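Local atomic coordinates of aerobactin synthase IucA (PDB entry 5JM8), a protein that uses ATP and magnesium as an NIS synthetase, probably joining citrate to a hydroxamate-bearing lysine derivative during assembly of the siderophore aerobactin. Residues Q358-A370 against H427-L439. Numbering follows the deposited sequence.
Sequences QSQTNVLVSLTQA and HQQNILVQMLGDL. With MG (magnesium ion), chain J; ATP (adenosine-5'-triphosphate), chain I.
Strand 360-363 runs antiparallel to strand 431-435, their axes 4.4 Å apart at closest approach; Asn-362 and Val-433 form a hydrogen-bonded pair, with Val-433 N to Asn-362 O the shorter bond at 2.8 Å. At one end, Gln-360 uses both ends of its amide on one residue: OE1 accepts from Asp-438 N in the carbonyl plane, on a lone pair, at 2.9 Å, while NE2 meets Asp-438 OD1 from above the carboxylate plane, the two planes standing 89° apart. A fully extended chain (chi1 -166°, chi2 -176°) carries the amide that far, passing Met-435 on the way. Arg-385 makes a salt bridge to the same OD1. Flexible and unbranched, Met-435 bends at chi3, bringing CE 3.2 Å from Asn-362 OD1, whose ND2 donates to Leu-136 O, and tip to tip with Leu-367 CD1. The strand pair forms one side of a four-stranded mixed sheet whose 431-435 strand starts beside the ATP site. At that end strand 360-363 runs on into helix 364-368: Leu-364 N donates to Ile-431 O at 2.9 Å, and the CG of Leu-364 lies 3.6 Å from Gln-428 CG, aliphatic against aliphatic. Compact Val-365 sets CG2 3.4 Å from N7 of the adenine. Just beyond, the amide oxygens of Gln-429 and Asn-430, hard donors suited to a hard ion, bind magnesium, with Asp-447 completing the protein's share of the site; Gln-429 NE2 is hydrogen-bonded to Thr-263 OG1.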
loop_
_atom_site.group_PDB
_atom_site.type_symbol
_atom_site.label_atom_id
_atom_site.label_comp_id
_atom_site.label_asym_id
_atom_site.label_seq_id
_atom_site.Cartn_x
_atom_site.Cartn_y
_atom_site.Cartn_z
ATOM N N GLN A 358 1.598 -5.795 8.317
ATOM C CA GLN A 358 1.492 -6.889 7.354
ATOM C C GLN A 358 2.608 -7.924 7.497
ATOM O O GLN A 358 2.788 -8.773 6.623
ATOM C CB GLN A 358 1.493 -6.328 5.931
ATOM C CG GLN A 358 0.285 -5.468 5.620
ATOM C CD GLN A 358 -1.008 -6.258 5.668
ATOM O OE1 GLN A 358 -1.047 -7.426 5.280
ATOM N NE2 GLN A 358 -2.072 -5.626 6.155
ATOM N N SER A 359 3.356 -7.862 8.593
ATOM C CA SER A 359 4.396 -8.854 8.843
ATOM C C SER A 359 3.752 -10.207 9.086
ATOM O O SER A 359 2.594 -10.284 9.495
ATOM C CB SER A 359 5.262 -8.467 10.043
ATOM O OG SER A 359 4.506 -8.482 11.238
ATOM N N GLN A 360 4.506 -11.272 8.835
ATOM C CA GLN A 360 4.023 -12.622 9.092
ATOM C C GLN A 360 4.294 -13.004 10.544
ATOM O O GLN A 360 5.000 -13.966 10.833
ATOM C CB GLN A 360 4.677 -13.622 8.142
ATOM C CG GLN A 360 3.994 -14.972 8.120
ATOM C CD GLN A 360 4.710 -15.972 7.234
ATOM O OE1 GLN A 360 5.849 -15.747 6.813
ATOM N NE2 GLN A 360 4.046 -17.089 6.946
ATOM N N THR A 361 3.724 -12.222 11.451
ATOM C CA THR A 361 3.754 -12.527 12.872
ATOM C C THR A 361 2.412 -13.138 13.248
ATOM O O THR A 361 1.389 -12.459 13.210
ATOM C CB THR A 361 4.030 -11.269 13.712
ATOM O OG1 THR A 361 5.229 -10.638 13.243
ATOM C CG2 THR A 361 4.179 -11.619 15.192
ATOM N N ASN A 362 2.416 -14.428 13.573
ATOM C CA ASN A 362 1.187 -15.151 13.891
ATOM C C ASN A 362 1.230 -15.786 15.275
ATOM O O ASN A 362 2.271 -16.286 15.707
ATOM C CB ASN A 362 0.917 -16.252 12.859
ATOM C CG ASN A 362 0.933 -15.745 11.424
ATOM O OD1 ASN A 362 1.232 -16.500 10.500
ATOM N ND2 ASN A 362 0.605 -14.472 11.231
ATOM N N VAL A 363 0.092 -15.784 15.962
ATOM C CA VAL A 363 -0.022 -16.520 17.211
ATOM C C VAL A 363 0.022 -18.013 16.886
ATOM O O VAL A 363 -0.636 -18.480 15.956
ATOM C CB VAL A 363 -1.309 -16.161 17.979
ATOM C CG1 VAL A 363 -2.548 -16.575 17.187
ATOM C CG2 VAL A 363 -1.298 -16.798 19.358
ATOM N N LEU A 364 0.815 -18.753 17.652
ATOM C CA LEU A 364 1.111 -20.147 17.341
ATOM C C LEU A 364 -0.139 -21.027 17.322
ATOM O O LEU A 364 -0.254 -21.932 16.494
ATOM C CB LEU A 364 2.122 -20.695 18.354
ATOM C CG LEU A 364 2.566 -22.152 18.209
ATOM C CD1 LEU A 364 3.259 -22.383 16.878
ATOM C CD2 LEU A 364 3.475 -22.549 19.369
ATOM N N VAL A 365 -1.074 -20.746 18.226
ATOM C CA VAL A 365 -2.235 -21.608 18.433
ATOM C C VAL A 365 -3.123 -21.710 17.190
ATOM O O VAL A 365 -3.790 -22.721 16.974
ATOM C CB VAL A 365 -3.088 -21.109 19.623
ATOM C CG1 VAL A 365 -3.694 -19.744 19.327
ATOM C CG2 VAL A 365 -4.177 -22.113 19.958
ATOM N N SER A 366 -3.128 -20.661 16.378
ATOM C CA SER A 366 -3.940 -20.647 15.169
ATOM C C SER A 366 -3.308 -21.507 14.077
ATOM O O SER A 366 -4.004 -22.040 13.212
ATOM C CB SER A 366 -4.124 -19.212 14.669
ATOM O OG SER A 366 -4.753 -18.413 15.655
ATOM N N LEU A 367 -1.988 -21.650 14.132
ATOM C CA LEU A 367 -1.257 -22.384 13.107
ATOM C C LEU A 367 -1.376 -23.883 13.334
ATOM O O LEU A 367 -1.636 -24.649 12.407
ATOM C CB LEU A 367 0.217 -21.971 13.099
ATOM C CG LEU A 367 0.506 -20.498 12.813
ATOM C CD1 LEU A 367 1.971 -20.193 13.060
ATOM C CD2 LEU A 367 0.120 -20.140 11.388
ATOM N N THR A 368 -1.184 -24.292 14.581
ATOM C CA THR A 368 -1.234 -25.701 14.947
ATOM C C THR A 368 -2.644 -26.274 14.861
ATOM O O THR A 368 -2.814 -27.467 14.607
ATOM C CB THR A 368 -0.732 -25.914 16.369
ATOM O OG1 THR A 368 -1.599 -25.219 17.271
ATOM C CG2 THR A 368 0.688 -25.395 16.522
ATOM N N GLN A 369 -3.640 -25.419 15.095
ATOM C CA GLN A 369 -5.050 -25.820 15.113
ATOM C C GLN A 369 -5.412 -26.739 13.956
ATOM O O GLN A 369 -5.125 -26.444 12.794
ATOM C CB GLN A 369 -5.959 -24.581 15.082
ATOM C CG GLN A 369 -7.432 -24.868 14.720
ATOM C CD GLN A 369 -8.266 -23.606 14.556
ATOM O OE1 GLN A 369 -9.354 -23.488 15.117
ATOM N NE2 GLN A 369 -7.763 -22.663 13.774
ATOM N N ALA A 370 -6.052 -27.855 14.287
ATOM C CA ALA A 370 -6.534 -28.780 13.276
ATOM C C ALA A 370 -7.593 -28.091 12.428
ATOM O O ALA A 370 -8.457 -27.387 12.948
ATOM C CB ALA A 370 -7.089 -30.035 13.921
ATOM N N HIS A 427 2.116 -19.783 26.716
ATOM C CA HIS A 427 1.083 -20.578 26.067
ATOM C C HIS A 427 1.381 -20.710 24.588
ATOM O O HIS A 427 2.285 -20.073 24.055
ATOM C CB HIS A 427 -0.308 -19.949 26.212
ATOM C CG HIS A 427 -0.847 -19.947 27.604
ATOM N ND1 HIS A 427 -0.729 -18.865 28.449
ATOM C CD2 HIS A 427 -1.535 -20.887 28.293
ATOM C CE1 HIS A 427 -1.312 -19.142 29.601
ATOM N NE2 HIS A 427 -1.811 -20.362 29.532
ATOM N N GLN A 428 0.585 -21.531 23.925
ATOM C CA GLN A 428 0.519 -21.528 22.478
ATOM C C GLN A 428 -0.167 -20.252 21.993
ATOM O O GLN A 428 -0.124 -19.912 20.809
ATOM C CB GLN A 428 -0.245 -22.749 22.003
ATOM C CG GLN A 428 0.069 -23.168 20.611
ATOM C CD GLN A 428 -0.717 -24.388 20.193
ATOM O OE1 GLN A 428 -0.776 -24.710 19.014
ATOM N NE2 GLN A 428 -1.320 -25.079 21.160
ATOM N N GLN A 429 -0.814 -19.561 22.928
ATOM C CA GLN A 429 -1.530 -18.325 22.641
ATOM C C GLN A 429 -0.725 -17.089 23.063
ATOM O O GLN A 429 -1.024 -15.976 22.634
ATOM C CB GLN A 429 -2.894 -18.343 23.340
ATOM C CG GLN A 429 -3.807 -17.170 22.989
ATOM C CD GLN A 429 -3.796 -16.056 24.022
ATOM O OE1 GLN A 429 -3.226 -16.191 25.104
ATOM N NE2 GLN A 429 -4.443 -14.946 23.688
ATOM N N ASN A 430 0.291 -17.287 23.901
ATOM C CA ASN A 430 1.184 -16.201 24.302
ATOM C C ASN A 430 2.408 -16.116 23.402
ATOM O O ASN A 430 3.200 -15.184 23.511
ATOM C CB ASN A 430 1.633 -16.380 25.750
ATOM C CG ASN A 430 0.504 -16.194 26.736
ATOM O OD1 ASN A 430 -0.562 -15.685 26.390
ATOM N ND2 ASN A 430 0.734 -16.596 27.979
ATOM N N ILE A 431 2.553 -17.098 22.518
ATOM C CA ILE A 431 3.676 -17.147 21.593
ATOM C C ILE A 431 3.307 -16.597 20.221
ATOM O O ILE A 431 2.507 -17.197 19.499
ATOM C CB ILE A 431 4.191 -18.588 21.428
ATOM C CG1 ILE A 431 4.854 -19.057 22.720
ATOM C CG2 ILE A 431 5.193 -18.674 20.281
ATOM C CD1 ILE A 431 5.057 -20.559 22.804
ATOM N N LEU A 432 3.901 -15.460 19.867
ATOM C CA LEU A 432 3.795 -14.925 18.516
ATOM C C LEU A 432 5.063 -15.287 17.753
ATOM O O LEU A 432 6.168 -14.888 18.127
ATOM C CB LEU A 432 3.583 -13.412 18.536
ATOM C CG LEU A 432 2.406 -12.920 19.383
ATOM C CD1 LEU A 432 2.378 -11.399 19.451
ATOM C CD2 LEU A 432 1.089 -13.454 18.837
ATOM N N VAL A 433 4.896 -16.065 16.689
ATOM C CA VAL A 433 6.024 -16.518 15.885
ATOM C C VAL A 433 6.268 -15.542 14.747
ATOM O O VAL A 433 5.511 -15.498 13.779
ATOM C CB VAL A 433 5.788 -17.935 15.320
ATOM C CG1 VAL A 433 6.964 -18.380 14.461
ATOM C CG2 VAL A 433 5.569 -18.920 16.454
ATOM N N GLN A 434 7.328 -14.752 14.878
ATOM C CA GLN A 434 7.707 -13.807 13.843
ATOM C C GLN A 434 8.342 -14.558 12.687
ATOM O O GLN A 434 9.465 -15.048 12.803
ATOM C CB GLN A 434 8.676 -12.764 14.396
ATOM C CG GLN A 434 9.005 -11.639 13.420
ATOM C CD GLN A 434 10.139 -10.756 13.906
ATOM O OE1 GLN A 434 10.957 -11.168 14.731
ATOM N NE2 GLN A 434 10.191 -9.533 13.395
ATOM N N MET A 435 7.618 -14.653 11.578
ATOM C CA MET A 435 8.109 -15.362 10.403
ATOM C C MET A 435 8.488 -14.412 9.277
ATOM O O MET A 435 8.006 -13.284 9.205
ATOM C CB MET A 435 7.061 -16.349 9.892
ATOM C CG MET A 435 6.901 -17.593 10.738
ATOM S SD MET A 435 5.608 -18.655 10.080
ATOM C CE MET A 435 4.155 -17.824 10.707
ATOM N N LEU A 436 9.364 -14.895 8.402
ATOM C CA LEU A 436 9.762 -14.176 7.200
ATOM C C LEU A 436 9.960 -15.203 6.096
ATOM O O LEU A 436 10.943 -15.943 6.097
ATOM C CB LEU A 436 11.044 -13.365 7.434
ATOM C CG LEU A 436 11.617 -12.615 6.225
ATOM C CD1 LEU A 436 10.619 -11.621 5.654
ATOM C CD2 LEU A 436 12.916 -11.903 6.596
ATOM N N GLY A 437 9.016 -15.254 5.164
ATOM C CA GLY A 437 9.010 -16.287 4.147
ATOM C C GLY A 437 8.679 -17.644 4.740
ATOM O O GLY A 437 9.272 -18.653 4.362
ATOM N N ASP A 438 7.736 -17.652 5.681
ATOM C CA ASP A 438 7.213 -18.876 6.290
ATOM C C ASP A 438 8.230 -19.613 7.167
ATOM O O ASP A 438 8.046 -20.793 7.470
ATOM C CB ASP A 438 6.689 -19.818 5.202
ATOM C CG ASP A 438 5.637 -19.162 4.327
ATOM O OD1 ASP A 438 4.500 -18.971 4.808
ATOM O OD2 ASP A 438 5.945 -18.838 3.160
ATOM N N LEU A 439 9.283 -18.912 7.588
ATOM C CA LEU A 439 10.284 -19.473 8.494
ATOM C C LEU A 439 10.367 -18.627 9.762
ATOM O O LEU A 439 10.430 -17.405 9.676
ATOM C CB LEU A 439 11.658 -19.535 7.817
ATOM C CG LEU A 439 12.786 -20.160 8.644
ATOM C CD1 LEU A 439 12.639 -21.672 8.697
ATOM C CD2 LEU A 439 14.147 -19.768 8.089
HETATM MG MG MG J . -2.392 -15.257 27.022
HETATM P PG ATP I . -3.978 -11.988 26.524
HETATM O O1G ATP I . -4.741 -10.979 25.704
HETATM O O2G ATP I . -2.985 -12.793 25.721
HETATM O O3G ATP I . -3.398 -11.428 27.801
HETATM P PB ATP I . -5.333 -13.744 28.404
HETATM O O1B ATP I . -6.816 -13.965 28.567
HETATM O O2B ATP I . -4.573 -12.981 29.465
HETATM O O3B ATP I . -5.086 -13.094 26.941
HETATM P PA ATP I . -4.843 -16.476 29.112
HETATM O O1A ATP I . -5.262 -16.017 30.485
HETATM O O2A ATP I . -3.618 -17.343 28.953
HETATM O O3A ATP I . -4.627 -15.178 28.183
HETATM O "O5'" ATP I . -6.058 -17.232 28.381
HETATM C "C5'" ATP I . -5.842 -17.713 27.059
HETATM C "C4'" ATP I . -7.122 -17.699 26.235
HETATM O "O4'" ATP I . -6.828 -18.251 24.950
HETATM C "C3'" ATP I . -8.240 -18.531 26.845
HETATM O "O3'" ATP I . -9.446 -17.756 26.891
HETATM C "C2'" ATP I . -8.396 -19.737 25.937
HETATM O "O2'" ATP I . -9.767 -20.046 25.693
HETATM C "C1'" ATP I . -7.706 -19.337 24.644
HETATM N N9 ATP I . -6.920 -20.452 24.071
HETATM C C8 ATP I . -7.129 -20.970 22.850
HETATM N N7 ATP I . -6.258 -21.980 22.600
HETATM C C5 ATP I . -5.471 -22.110 23.682
HETATM C C6 ATP I . -4.346 -22.984 24.072
HETATM N N6 ATP I . -3.905 -23.930 23.210
HETATM N N1 ATP I . -3.798 -22.799 25.295
HETATM C C2 ATP I . -4.246 -21.854 26.144
HETATM N N3 ATP I . -5.266 -21.028 25.847
HETATM C C4 ATP I . -5.910 -21.103 24.655
HETATM O O HOH W 1 7.201 -10.935 7.767
#